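Local coordinates for extracellular solute-binding protein family 1 (Pseudothermotoga lettingae, PDB 5CI5), which probably captures sugars for an ABC importer and binds alpha-D-tagatopyranose in its pocket, at residues T136-L140 with I360-F364; P133-D137 with P338-R342; K335-M339 with W357-F361; T161-L165 with F199-A203; R251-A255 with L271-N276. All blocks are in the same frame, centred on the assembly; numbering follows the deposited sequence.

How the interactions relate
Interactions 1, 2 and 3 form one continuous cluster beside the sugar, their centres 8 to 10 Å apart. Interactions 1 and 2 share Thr136 and Asp137 on strand 128-138, and both touch the tagatose. Interaction 3 links the two: it shares Met339 with interaction 2 and Ile360 with interaction 1, and the selenium end of Met339 packs against the helix 355-363 that both interactions 1 and 3 use. Interaction 5 lies further out, about 16 Å from interaction 3 between centres, although Leu271 comes within about 7 Å of the sugar. Interaction 4 is helix packing away from the sugar, its centre about 17 Å from that of interaction 1 and 25 Å from that of interaction 5.

Interaction 1: residues T136-L140 with I360-F364; sequences TDCRL and IFETF. With T6T (alpha-D-tagatopyranose), chain C.
The ring of Phe364 presents its edge to the strand: CE1 lies 3.4 Å from Thr136 OG1 and 3.7 Å from Asp137 O, both near the ring plane, while Trp116 meets the same ring edge-to-face. With CG anti to the backbone N (chi1 -180°), the ring extends from the chain at Phe364 to the strand. The Arg139 guanidinium turns an edge to the tagatose. Its NH1 donates to T6T O3 at 2.8 Å and its NH2, more nearly straight (171°), to T6T O6 at 3.0 Å; NH2 also salt-bridges Glu247.

The alternation of an extended chain divides the work. Asp137 and Arg139 turn toward the sugar pocket, which they help line, whereas Thr136, Cys138 and Leu140 turn to residues 360-364, where helix 355-363 backs the strand. There the compact Cys138 SG rests 3.9 Å from Phe364 CA, and the forked Leu140 sends CD1 to Ile360 CG1 (3.6 Å) and CD2 to Thr363 CG2. Thr136 OG1 is satisfied by Gly299 O.

Asp137 OD2 accepts from both O1 and O3 of the tagatose. O3 donates to Asp137 and accepts from Arg139, a relay that would probably polarise the hydroxyl and make the bonds cooperative.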
# COMPACT_ATOMS: atom_id res chain seq x y z
N THR A 136 0.46 4.24 7.89
CA THR A 136 1.46 3.46 7.20
C THR A 136 1.12 1.96 7.30
O THR A 136 0.08 1.57 7.88
CB THR A 136 2.87 3.78 7.76
OG1 THR A 136 3.88 3.18 6.93
CG2 THR A 136 3.05 3.33 9.22
N ASP A 137 1.98 1.16 6.70
CA ASP A 137 1.80 -0.27 6.62
C ASP A 137 3.07 -0.92 6.08
O ASP A 137 4.00 -0.23 5.65
CB ASP A 137 0.60 -0.63 5.72
CG ASP A 137 0.78 -0.17 4.25
OD1 ASP A 137 1.82 -0.53 3.65
OD2 ASP A 137 -0.11 0.54 3.69
N CYS A 138 3.10 -2.24 6.12
CA CYS A 138 4.05 -2.98 5.30
C CYS A 138 3.28 -4.18 4.78
O CYS A 138 2.19 -4.51 5.28
CB CYS A 138 5.32 -3.39 6.06
SG CYS A 138 5.09 -4.50 7.43
N ARG A 139 3.81 -4.80 3.74
CA ARG A 139 3.08 -5.88 3.08
C ARG A 139 3.56 -7.25 3.51
O ARG A 139 4.76 -7.50 3.69
CB ARG A 139 3.15 -5.73 1.56
CG ARG A 139 1.96 -4.96 1.02
CD ARG A 139 2.07 -4.53 -0.43
NE ARG A 139 0.75 -4.11 -0.93
CZ ARG A 139 0.19 -2.93 -0.71
NH1 ARG A 139 0.85 -1.99 -0.04
NH2 ARG A 139 -1.03 -2.67 -1.18
N LEU A 140 2.56 -8.10 3.68
CA LEU A 140 2.68 -9.42 4.30
C LEU A 140 1.78 -10.42 3.60
O LEU A 140 0.97 -10.05 2.75
CB LEU A 140 2.31 -9.35 5.78
CG LEU A 140 3.09 -8.37 6.65
CD1 LEU A 140 2.31 -8.08 7.92
CD2 LEU A 140 4.44 -8.94 6.98
N ILE A 360 3.82 -7.43 12.35
CA ILE A 360 3.88 -6.18 11.60
C ILE A 360 5.01 -5.31 12.14
O ILE A 360 5.85 -4.82 11.38
CB ILE A 360 2.54 -5.44 11.68
CG1 ILE A 360 1.48 -6.24 10.94
CG2 ILE A 360 2.63 -4.05 11.05
CD1 ILE A 360 0.04 -5.81 11.19
N PHE A 361 5.05 -5.13 13.45
CA PHE A 361 6.04 -4.26 14.06
C PHE A 361 7.47 -4.80 13.86
O PHE A 361 8.40 -4.01 13.71
CB PHE A 361 5.73 -4.07 15.54
CG PHE A 361 4.50 -3.23 15.80
CD1 PHE A 361 4.20 -2.12 15.02
CD2 PHE A 361 3.63 -3.56 16.83
CE1 PHE A 361 3.07 -1.36 15.26
CE2 PHE A 361 2.50 -2.80 17.09
CZ PHE A 361 2.21 -1.71 16.29
N GLU A 362 7.64 -6.13 13.85
CA GLU A 362 8.94 -6.74 13.63
C GLU A 362 9.40 -6.62 12.19
O GLU A 362 10.59 -6.48 11.94
CB GLU A 362 8.91 -8.21 14.05
CG GLU A 362 9.05 -8.36 15.53
CD GLU A 362 10.39 -7.81 16.03
OE1 GLU A 362 11.45 -8.34 15.62
OE2 GLU A 362 10.37 -6.82 16.79
N THR A 363 8.46 -6.65 11.25
CA THR A 363 8.79 -6.65 9.83
C THR A 363 9.00 -5.23 9.28
O THR A 363 9.87 -4.98 8.44
CB THR A 363 7.67 -7.35 9.04
OG1 THR A 363 7.56 -8.71 9.50
CG2 THR A 363 7.95 -7.38 7.57
N PHE A 364 8.17 -4.30 9.76
CA PHE A 364 8.11 -2.93 9.25
C PHE A 364 9.48 -2.25 9.03
O PHE A 364 9.72 -1.65 8.00
CB PHE A 364 7.22 -2.12 10.22
CG PHE A 364 7.03 -0.67 9.85
CD1 PHE A 364 6.18 -0.31 8.83
CD2 PHE A 364 7.69 0.32 10.56
CE1 PHE A 364 5.99 1.01 8.51
CE2 PHE A 364 7.50 1.65 10.24
CZ PHE A 364 6.65 2.00 9.22
O3 T6T C . 0.14 0.51 1.01
C3 T6T C . -0.78 1.53 0.62
C4 T6T C . -0.20 2.28 -0.58
O4 T6T C . 1.12 2.75 -0.28
C5 T6T C . -0.18 1.32 -1.75
O5 T6T C . 0.35 1.97 -2.91
C6 T6T C . -1.57 0.78 -2.02
O6 T6T C . -2.03 0.09 -0.85
C2 T6T C . -2.10 0.92 0.31
O2 T6T C . -3.07 1.96 0.09
C1 T6T C . -2.60 0.03 1.47
O1 T6T C . -2.65 0.68 2.69

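Interaction 2: residues P133-D137 with P338-R342; sequences PWYTD and PMPTR. With T6T (alpha-D-tagatopyranose), chain C.
Pro338 points CG into the face of the Tyr135 ring: CG sits 3.5 Å from the centroid of that ring and only 9° off its normal, a nearly ideal CH-pi contact. The neighbouring Pro338 CB presses on the rim at Tyr135 CD1, 3.2 Å away. Pro338 follows a cis peptide bond, to which proline is the residue best suited, and its rigid ring gives the aromatic face a firm surface. The tyrosine hydroxyl meanwhile reaches the sugar, with OH 2.6 Å from T6T O1, so the proline backs a residue of the ligand pocket.

The backbones pair as a short antiparallel ladder. Thr136 N donates to Met339 O at 2.9 Å, almost straight (173°), but the return bond from Met339 N to Thr136 O is weak. Tyr135 and Pro340 form the adjoining non-hydrogen-bonded pair, where the pairing with strand 128-138 asks for no N-H from proline. Beyond it, Thr341 uses both branches. A chi1 of 58° sets OG1 between the backbone N and the carbonyl carbon, from where it donates to Pro133 O at 2.8 Å from above the carbonyl plane, and leaves CG2 to pack on Pro133 CB at 3.6 Å. Threonine is apt here because one small residue supplies both the donor and the methyl.

Trp134 and Tyr135 both face Trp301 of strand 298-304 in a classic beta bulge, and strand 128-138 also pairs with strand 339-340. Helix 325-335 packs on the two prolines, Trp331 touching Pro338 and Trp328 touching Pro340, while the side chain of Met339 runs to helix 355-363.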
# COMPACT_ATOMS: atom_id res chain seq x y z
N PRO A 133 3.05 12.04 6.92
CA PRO A 133 2.53 10.66 6.92
C PRO A 133 1.40 10.51 7.94
O PRO A 133 1.60 10.85 9.11
CB PRO A 133 3.77 9.82 7.29
CG PRO A 133 4.90 10.65 6.78
CD PRO A 133 4.50 12.07 7.13
N TRP A 134 0.26 10.00 7.50
CA TRP A 134 -0.91 9.84 8.36
C TRP A 134 -1.16 8.37 8.77
O TRP A 134 -1.40 8.09 9.94
CB TRP A 134 -2.16 10.41 7.68
CG TRP A 134 -3.34 10.33 8.60
CD1 TRP A 134 -3.61 11.18 9.66
CD2 TRP A 134 -4.37 9.33 8.62
NE1 TRP A 134 -4.76 10.77 10.31
CE2 TRP A 134 -5.24 9.65 9.70
CE3 TRP A 134 -4.67 8.22 7.83
CZ2 TRP A 134 -6.36 8.88 10.02
CZ3 TRP A 134 -5.80 7.45 8.14
CH2 TRP A 134 -6.64 7.79 9.22
N TYR A 135 -1.16 7.44 7.81
CA TYR A 135 -1.08 6.03 8.17
C TYR A 135 -0.03 5.34 7.34
O TYR A 135 0.38 5.84 6.29
CB TYR A 135 -2.44 5.31 8.04
CG TYR A 135 -2.83 4.65 6.72
CD1 TYR A 135 -2.25 3.46 6.31
CD2 TYR A 135 -3.86 5.17 5.94
CE1 TYR A 135 -2.67 2.82 5.15
CE2 TYR A 135 -4.30 4.53 4.78
CZ TYR A 135 -3.70 3.36 4.40
OH TYR A 135 -4.18 2.76 3.25
N THR A 136 0.46 4.24 7.89
CA THR A 136 1.46 3.46 7.20
C THR A 136 1.12 1.96 7.30
O THR A 136 0.08 1.57 7.88
CB THR A 136 2.87 3.78 7.76
OG1 THR A 136 3.88 3.18 6.93
CG2 THR A 136 3.05 3.33 9.22
N ASP A 137 1.98 1.16 6.70
CA ASP A 137 1.80 -0.27 6.62
C ASP A 137 3.07 -0.92 6.08
O ASP A 137 4.00 -0.23 5.65
CB ASP A 137 0.60 -0.63 5.72
CG ASP A 137 0.78 -0.17 4.25
OD1 ASP A 137 1.82 -0.53 3.65
OD2 ASP A 137 -0.11 0.54 3.69
N PRO A 338 -5.58 1.23 9.83
CA PRO A 338 -4.23 0.72 9.54
C PRO A 338 -3.23 1.12 10.62
O PRO A 338 -3.62 1.51 11.72
CB PRO A 338 -3.88 1.38 8.19
CG PRO A 338 -5.15 2.03 7.70
CD PRO A 338 -5.96 2.32 8.93
N MSE A 339 -1.94 1.05 10.31
CA MSE A 339 -0.92 1.35 11.29
C MSE A 339 -0.74 2.85 11.46
O MSE A 339 -0.58 3.58 10.47
CB MSE A 339 0.40 0.71 10.88
CG MSE A 339 1.53 0.91 11.85
SE MSE A 339 3.02 -0.21 11.28
CE MSE A 339 4.44 0.69 12.16
N PRO A 340 -0.75 3.32 12.72
CA PRO A 340 -0.47 4.74 12.93
C PRO A 340 0.95 5.08 12.50
O PRO A 340 1.86 4.28 12.73
CB PRO A 340 -0.63 4.94 14.46
CG PRO A 340 -1.38 3.70 14.97
CD PRO A 340 -1.14 2.62 13.97
N THR A 341 1.13 6.25 11.90
CA THR A 341 2.47 6.78 11.68
C THR A 341 3.12 7.28 12.97
O THR A 341 4.32 7.49 12.99
CB THR A 341 2.46 7.92 10.67
OG1 THR A 341 1.60 8.97 11.13
CG2 THR A 341 1.98 7.40 9.33
N ARG A 342 2.33 7.47 14.03
CA ARG A 342 2.86 7.88 15.35
C ARG A 342 3.31 6.68 16.19
O ARG A 342 2.53 5.77 16.46
CB ARG A 342 1.82 8.65 16.15
CG ARG A 342 1.34 9.99 15.57
CD ARG A 342 0.31 10.61 16.51
NE ARG A 342 0.97 11.04 17.74
CZ ARG A 342 1.26 12.29 18.08
NH1 ARG A 342 0.92 13.32 17.32
NH2 ARG A 342 1.90 12.51 19.23
O3 T6T C . 0.14 0.51 1.01
C3 T6T C . -0.78 1.53 0.62
C4 T6T C . -0.20 2.28 -0.58
O4 T6T C . 1.12 2.75 -0.28
C5 T6T C . -0.18 1.32 -1.75
O5 T6T C . 0.35 1.97 -2.91
C6 T6T C . -1.57 0.78 -2.02
O6 T6T C . -2.03 0.09 -0.85
C2 T6T C . -2.10 0.92 0.31
O2 T6T C . -3.07 1.96 0.09
C1 T6T C . -2.60 0.03 1.47
O1 T6T C . -2.65 0.68 2.69

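Interaction 3: residues K335-M339 with W357-F361; sequences KGGPM and WQIIF
Trp357 comes first and brings the edge of its indole to the loop that follows helix 325-335. CZ2 lies 3.4 Å from Gly336 O, close to the ring plane; CH2 comes to 3.8 Å from Met339 CA, and CZ3 meets Met339 CB at the same distance. The polar corner of the indole is served by a water, which accepts from Trp357 NE1 at 3.0 Å and donates to Gly336 O at 2.7 Å. Gly336 leaves the helix with a positive phi of 69°, a conformation easy for glycine, and Gly337, its CA near the indole edge, adopts an extended backbone (phi 171°) that glycine also accommodates readily.

A turn later, Ile360 works in two directions. Its CD1 covers one face of the Trp357 indole toward the rim, while CG2 touches Met339 SE at 3.9 Å, the two side chains running alongside each other in opposite senses. Met339, a selenomethionine in this crystal, is extended beyond CG with CG anti to its backbone N (chi1 -178°), which carries its selenium from the short strand 339-340 to helix 355-363.

Phe361 closes the walk. Its CE1 is 4.0 Å from Met339 CE, which lies at the ring edge, and the selenium stands 5.3 Å from the ring centroid in an oblique Met-aromatic contact. Together these contacts join helix 355-363 to the connection between helix 325-335 and strand 339-340, whose Pro338 lies near the sugar pocket.

Around Met339 the contacts are dispersive: a long, polarisable side chain fits among two aromatic rings and a branched aliphatic group. The single indole N-H, which such packing would leave needing a partner, is met by the bridging water.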
# COMPACT_ATOMS: atom_id res chain seq x y z
N LYS A 335 -11.10 0.80 15.13
CA LYS A 335 -10.99 0.11 13.84
C LYS A 335 -9.86 -0.91 13.74
O LYS A 335 -9.89 -1.75 12.84
CB LYS A 335 -10.80 1.14 12.71
CG LYS A 335 -11.95 2.17 12.58
CD LYS A 335 -13.36 1.56 12.55
CE LYS A 335 -13.80 1.22 11.13
NZ LYS A 335 -15.02 0.36 11.10
N GLY A 336 -8.86 -0.84 14.61
CA GLY A 336 -7.79 -1.83 14.59
C GLY A 336 -6.87 -1.79 13.38
O GLY A 336 -6.17 -2.76 13.13
N GLY A 337 -6.88 -0.69 12.63
CA GLY A 337 -5.96 -0.50 11.53
C GLY A 337 -6.41 0.74 10.76
O GLY A 337 -7.51 1.26 11.01
N PRO A 338 -5.58 1.23 9.83
CA PRO A 338 -4.23 0.72 9.54
C PRO A 338 -3.23 1.12 10.62
O PRO A 338 -3.62 1.51 11.72
CB PRO A 338 -3.88 1.38 8.19
CG PRO A 338 -5.15 2.03 7.70
CD PRO A 338 -5.96 2.32 8.93
N MSE A 339 -1.94 1.05 10.31
CA MSE A 339 -0.92 1.35 11.29
C MSE A 339 -0.74 2.85 11.46
O MSE A 339 -0.58 3.58 10.47
CB MSE A 339 0.40 0.71 10.88
CG MSE A 339 1.53 0.91 11.85
SE MSE A 339 3.02 -0.21 11.28
CE MSE A 339 4.44 0.69 12.16
N TRP A 357 -0.17 -8.03 15.12
CA TRP A 357 0.60 -6.80 15.13
C TRP A 357 2.06 -7.01 15.52
O TRP A 357 2.93 -6.23 15.12
CB TRP A 357 -0.08 -5.79 16.04
CG TRP A 357 -1.22 -5.20 15.34
CD1 TRP A 357 -2.50 -5.62 15.36
CD2 TRP A 357 -1.17 -4.08 14.45
NE1 TRP A 357 -3.27 -4.82 14.55
CE2 TRP A 357 -2.47 -3.87 13.98
CE3 TRP A 357 -0.15 -3.23 14.01
CZ2 TRP A 357 -2.79 -2.84 13.10
CZ3 TRP A 357 -0.47 -2.22 13.13
CH2 TRP A 357 -1.77 -2.03 12.69
N GLN A 358 2.35 -8.08 16.26
CA GLN A 358 3.74 -8.37 16.59
C GLN A 358 4.54 -8.55 15.32
O GLN A 358 5.65 -8.04 15.18
CB GLN A 358 3.85 -9.64 17.46
CG GLN A 358 5.29 -9.97 17.88
CD GLN A 358 5.65 -11.42 17.66
OE1 GLN A 358 6.48 -11.75 16.80
NE2 GLN A 358 5.03 -12.32 18.44
N ILE A 359 3.94 -9.28 14.39
CA ILE A 359 4.57 -9.60 13.14
C ILE A 359 4.79 -8.33 12.30
O ILE A 359 5.82 -8.16 11.64
CB ILE A 359 3.69 -10.64 12.38
CG1 ILE A 359 3.60 -11.93 13.23
CG2 ILE A 359 4.27 -10.93 11.05
CD1 ILE A 359 2.55 -12.98 12.75
N ILE A 360 3.82 -7.43 12.35
CA ILE A 360 3.88 -6.18 11.60
C ILE A 360 5.01 -5.31 12.14
O ILE A 360 5.85 -4.82 11.38
CB ILE A 360 2.54 -5.44 11.68
CG1 ILE A 360 1.48 -6.24 10.94
CG2 ILE A 360 2.63 -4.05 11.05
CD1 ILE A 360 0.04 -5.81 11.19
N PHE A 361 5.05 -5.13 13.45
CA PHE A 361 6.04 -4.26 14.06
C PHE A 361 7.47 -4.80 13.86
O PHE A 361 8.40 -4.01 13.71
CB PHE A 361 5.73 -4.07 15.54
CG PHE A 361 4.50 -3.23 15.80
CD1 PHE A 361 4.20 -2.12 15.02
CD2 PHE A 361 3.63 -3.56 16.83
CE1 PHE A 361 3.07 -1.36 15.26
CE2 PHE A 361 2.50 -2.80 17.09
CZ PHE A 361 2.21 -1.71 16.29
O HOH W 1 -6.21 -5.07 14.53

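Interaction 4: residues T161-L165 with F199-A203; sequences TWDEL and FLYAA
Aromatic and apolar packing carries this contact, and Trp162 supplies most of it by reaching across to Phe199. Its chi1 of -79° places CG beside the backbone N and carries the indole over to helix 190-202. The two rings meet obliquely, planes at 34°, with the five-membered ring 5.4 Å from the phenyl, centroid to centroid. The closest side-chain atoms are Trp162 CZ2 and Phe199 CD2, 3.7 Å apart. Small residues suit the next positions, since their methyls let the broad indole come near the helix: Ala202 CB lies 3.9 Å from Trp162 NE1, and Ala203 CB lies 4.0 Å from Trp162 CH2. Leu165 CD2 adds a looser touch on the far end of the phenyl.

Against the backbone, Trp162 CZ2 comes to 3.5 Å from Phe199 O, which lies near the indole plane while accepting the helical bond from Ala203 N.

The side-chain hydrogen bonds among these residues lie in 161-165. Thr161 and Glu164 form a capping box: Glu164 N donates to Thr161 OG1 at 3.1 Å, and Thr161 N returns a weak bond to Glu164 OE1.

The contact joins the first turn of helix 162-172 to the last turn of helix 190-202. Helix 220-234 extends the aromatic cluster, its Phe228 meeting Trp162 and its Tyr229 packing edge-to-face with Phe199.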
# COMPACT_ATOMS: atom_id res chain seq x y z
N THR A 161 8.46 -20.40 2.83
CA THR A 161 9.25 -20.35 1.61
C THR A 161 8.37 -20.42 0.38
O THR A 161 7.19 -20.79 0.45
CB THR A 161 10.20 -21.51 1.52
OG1 THR A 161 9.43 -22.71 1.38
CG2 THR A 161 11.09 -21.58 2.78
N TRP A 162 8.94 -20.06 -0.75
CA TRP A 162 8.21 -20.20 -2.01
C TRP A 162 7.75 -21.64 -2.25
O TRP A 162 6.65 -21.87 -2.76
CB TRP A 162 9.06 -19.74 -3.17
CG TRP A 162 9.13 -18.27 -3.34
CD1 TRP A 162 8.61 -17.30 -2.51
CD2 TRP A 162 9.71 -17.58 -4.44
NE1 TRP A 162 8.85 -16.06 -3.03
CE2 TRP A 162 9.53 -16.20 -4.22
CE3 TRP A 162 10.39 -17.99 -5.60
CZ2 TRP A 162 9.98 -15.24 -5.11
CZ3 TRP A 162 10.84 -17.01 -6.49
CH2 TRP A 162 10.65 -15.67 -6.23
N ASP A 163 8.59 -22.61 -1.90
CA ASP A 163 8.22 -24.00 -2.13
C ASP A 163 6.99 -24.35 -1.28
O ASP A 163 6.04 -25.00 -1.75
CB ASP A 163 9.36 -24.94 -1.80
CG ASP A 163 10.45 -24.93 -2.87
OD1 ASP A 163 10.21 -24.42 -3.99
OD2 ASP A 163 11.54 -25.46 -2.59
N GLU A 164 6.99 -23.89 -0.04
CA GLU A 164 5.87 -24.15 0.86
C GLU A 164 4.62 -23.40 0.40
O GLU A 164 3.51 -23.93 0.48
CB GLU A 164 6.24 -23.77 2.29
CG GLU A 164 7.28 -24.72 2.88
CD GLU A 164 7.85 -24.25 4.21
OE1 GLU A 164 7.51 -23.15 4.68
OE2 GLU A 164 8.67 -25.00 4.79
N LEU A 165 4.80 -22.20 -0.15
CA LEU A 165 3.67 -21.40 -0.63
C LEU A 165 2.99 -22.14 -1.76
O LEU A 165 1.77 -22.26 -1.80
CB LEU A 165 4.13 -20.01 -1.09
CG LEU A 165 3.13 -19.16 -1.89
CD1 LEU A 165 1.92 -18.92 -1.04
CD2 LEU A 165 3.79 -17.86 -2.30
N PHE A 199 7.95 -10.26 -4.81
CA PHE A 199 8.65 -11.45 -5.30
C PHE A 199 10.10 -11.15 -5.74
O PHE A 199 11.00 -11.96 -5.52
CB PHE A 199 7.84 -12.08 -6.44
CG PHE A 199 6.65 -12.89 -5.96
CD1 PHE A 199 5.62 -12.30 -5.25
CD2 PHE A 199 6.57 -14.25 -6.22
CE1 PHE A 199 4.53 -13.07 -4.82
CE2 PHE A 199 5.51 -15.01 -5.79
CZ PHE A 199 4.49 -14.41 -5.07
N LEU A 200 10.31 -10.00 -6.36
CA LEU A 200 11.65 -9.55 -6.78
C LEU A 200 12.61 -9.49 -5.60
O LEU A 200 13.71 -10.04 -5.65
CB LEU A 200 11.54 -8.18 -7.43
CG LEU A 200 12.81 -7.44 -7.82
CD1 LEU A 200 13.59 -8.15 -8.92
CD2 LEU A 200 12.46 -5.99 -8.23
N TYR A 201 12.19 -8.80 -4.54
CA TYR A 201 13.02 -8.67 -3.35
C TYR A 201 13.13 -10.01 -2.62
O TYR A 201 14.20 -10.31 -2.07
CB TYR A 201 12.50 -7.52 -2.46
CG TYR A 201 12.92 -6.16 -2.99
CD1 TYR A 201 12.17 -5.49 -3.96
CD2 TYR A 201 14.10 -5.55 -2.57
CE1 TYR A 201 12.57 -4.28 -4.48
CE2 TYR A 201 14.51 -4.32 -3.10
CZ TYR A 201 13.75 -3.69 -4.06
OH TYR A 201 14.12 -2.48 -4.62
N ALA A 202 12.08 -10.83 -2.67
CA ALA A 202 12.16 -12.16 -2.06
C ALA A 202 13.16 -13.06 -2.80
O ALA A 202 13.71 -13.97 -2.21
CB ALA A 202 10.78 -12.81 -2.01
N ALA A 203 13.41 -12.77 -4.08
CA ALA A 203 14.40 -13.49 -4.88
C ALA A 203 15.81 -12.88 -4.75
O ALA A 203 16.74 -13.37 -5.38
CB ALA A 203 13.97 -13.51 -6.33

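Interaction 5: residues R251-A255 with L271-N276; sequences RNMMA and LIEAAN
Arg251 and Leu271 meet where two helices pack, 247-255 and 268-275, linked through strand 261-264 as a helix-strand-helix unit of this solute-binding fold. The segment axes cross at -44° and approach to 8.9 Å.

Arg251 traces the groove between them. From CB its chain sets off toward the partner helix, and CG reaches Ile272 CB at 3.9 Å. CD passes the backbone N of Ile272, where a bend (chi3 63°) turns the end of the chain along Leu271. NE then lies 3.4 Å from Leu271 CB, and the guanidinium spreads so that Leu271 CD1 sits over the centre of one face, 3.7 Å above the plane. At the edge, NE donates to a water at 2.8 Å that also lies close to Asn252 OD1, while NH1 forms a salt bridge with Asp248. Arginine suits the place because its flat group accepts an aliphatic cover while its N-H groups bond around the rim.

One turn on, the small Ala255 permits close approach: its CB touches Ala275 CB at 3.8 Å and also reaches Ile272 CG1, whose CD1 continues to the selenium of Met254, a selenomethionine.

Just past helix 268-275, Asn276 ND2 donates to Ala255 O at 3.0 Å, lying in the carbonyl plane although Ala255 O is 28° out of the Asn276 amide plane.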
# COMPACT_ATOMS: atom_id res chain seq x y z
N ARG A 251 -9.08 -9.77 -0.91
CA ARG A 251 -9.46 -9.62 0.50
C ARG A 251 -10.96 -9.82 0.65
O ARG A 251 -11.43 -10.48 1.58
CB ARG A 251 -9.05 -8.24 1.04
CG ARG A 251 -9.38 -8.03 2.50
CD ARG A 251 -9.17 -6.57 2.93
NE ARG A 251 -10.05 -5.66 2.21
CZ ARG A 251 -9.65 -4.79 1.28
NH1 ARG A 251 -8.37 -4.66 0.92
NH2 ARG A 251 -10.55 -4.00 0.70
N ASN A 252 -11.74 -9.25 -0.26
CA ASN A 252 -13.17 -9.43 -0.20
C ASN A 252 -13.58 -10.88 -0.47
O ASN A 252 -14.50 -11.39 0.16
CB ASN A 252 -13.84 -8.44 -1.16
CG ASN A 252 -13.85 -7.03 -0.59
OD1 ASN A 252 -14.25 -6.83 0.54
ND2 ASN A 252 -13.36 -6.06 -1.36
N MSE A 253 -12.86 -11.56 -1.35
CA MSE A 253 -13.12 -12.96 -1.62
C MSE A 253 -12.69 -13.80 -0.43
O MSE A 253 -13.33 -14.82 -0.10
CB MSE A 253 -12.41 -13.42 -2.88
CG MSE A 253 -12.94 -12.72 -4.13
SE MSE A 253 -11.91 -13.20 -5.69
CE MSE A 253 -12.65 -11.92 -6.95
N MSE A 254 -11.62 -13.37 0.24
CA MSE A 254 -11.17 -14.09 1.41
C MSE A 254 -12.27 -14.06 2.49
O MSE A 254 -12.48 -15.04 3.20
CB MSE A 254 -9.85 -13.50 1.93
CG MSE A 254 -9.29 -14.28 3.07
SE MSE A 254 -7.56 -13.59 3.67
CE MSE A 254 -6.55 -13.85 2.02
N ALA A 255 -12.95 -12.93 2.61
CA ALA A 255 -14.02 -12.78 3.59
C ALA A 255 -15.18 -13.73 3.28
O ALA A 255 -15.99 -14.04 4.15
CB ALA A 255 -14.49 -11.35 3.63
N LEU A 271 -11.14 -3.60 7.03
CA LEU A 271 -11.90 -3.80 5.80
C LEU A 271 -12.42 -5.23 5.70
O LEU A 271 -13.56 -5.45 5.29
CB LEU A 271 -11.04 -3.45 4.59
CG LEU A 271 -10.59 -1.98 4.59
CD1 LEU A 271 -9.60 -1.71 3.44
CD2 LEU A 271 -11.75 -1.01 4.50
N ILE A 272 -11.61 -6.21 6.06
CA ILE A 272 -12.06 -7.60 5.91
C ILE A 272 -13.14 -7.87 6.96
O ILE A 272 -14.10 -8.59 6.67
CB ILE A 272 -10.88 -8.61 6.02
CG1 ILE A 272 -11.30 -9.95 5.38
CG2 ILE A 272 -10.36 -8.78 7.46
CD1 ILE A 272 -10.20 -11.01 5.32
N GLU A 273 -13.01 -7.26 8.13
CA GLU A 273 -13.97 -7.48 9.22
C GLU A 273 -15.28 -6.77 8.93
O GLU A 273 -16.34 -7.25 9.32
CB GLU A 273 -13.37 -7.02 10.57
CG GLU A 273 -12.26 -7.98 11.06
CD GLU A 273 -11.41 -7.45 12.21
OE1 GLU A 273 -11.74 -6.39 12.78
OE2 GLU A 273 -10.38 -8.09 12.53
N ALA A 274 -15.21 -5.65 8.22
CA ALA A 274 -16.44 -5.00 7.75
C ALA A 274 -17.17 -5.86 6.72
O ALA A 274 -18.40 -5.94 6.74
CB ALA A 274 -16.12 -3.64 7.17
N ALA A 275 -16.42 -6.52 5.83
CA ALA A 275 -17.02 -7.37 4.79
C ALA A 275 -17.69 -8.62 5.38
O ALA A 275 -18.69 -9.10 4.85
CB ALA A 275 -15.94 -7.80 3.79
N ASN A 276 -17.11 -9.15 6.45
CA ASN A 276 -17.67 -10.30 7.15
C ASN A 276 -17.26 -10.30 8.62
O ASN A 276 -16.19 -10.75 8.99
CB ASN A 276 -17.23 -11.60 6.46
CG ASN A 276 -17.68 -12.82 7.22
OD1 ASN A 276 -18.61 -12.75 8.03
ND2 ASN A 276 -17.02 -13.95 6.97
O HOH W 2 -12.65 -6.55 2.67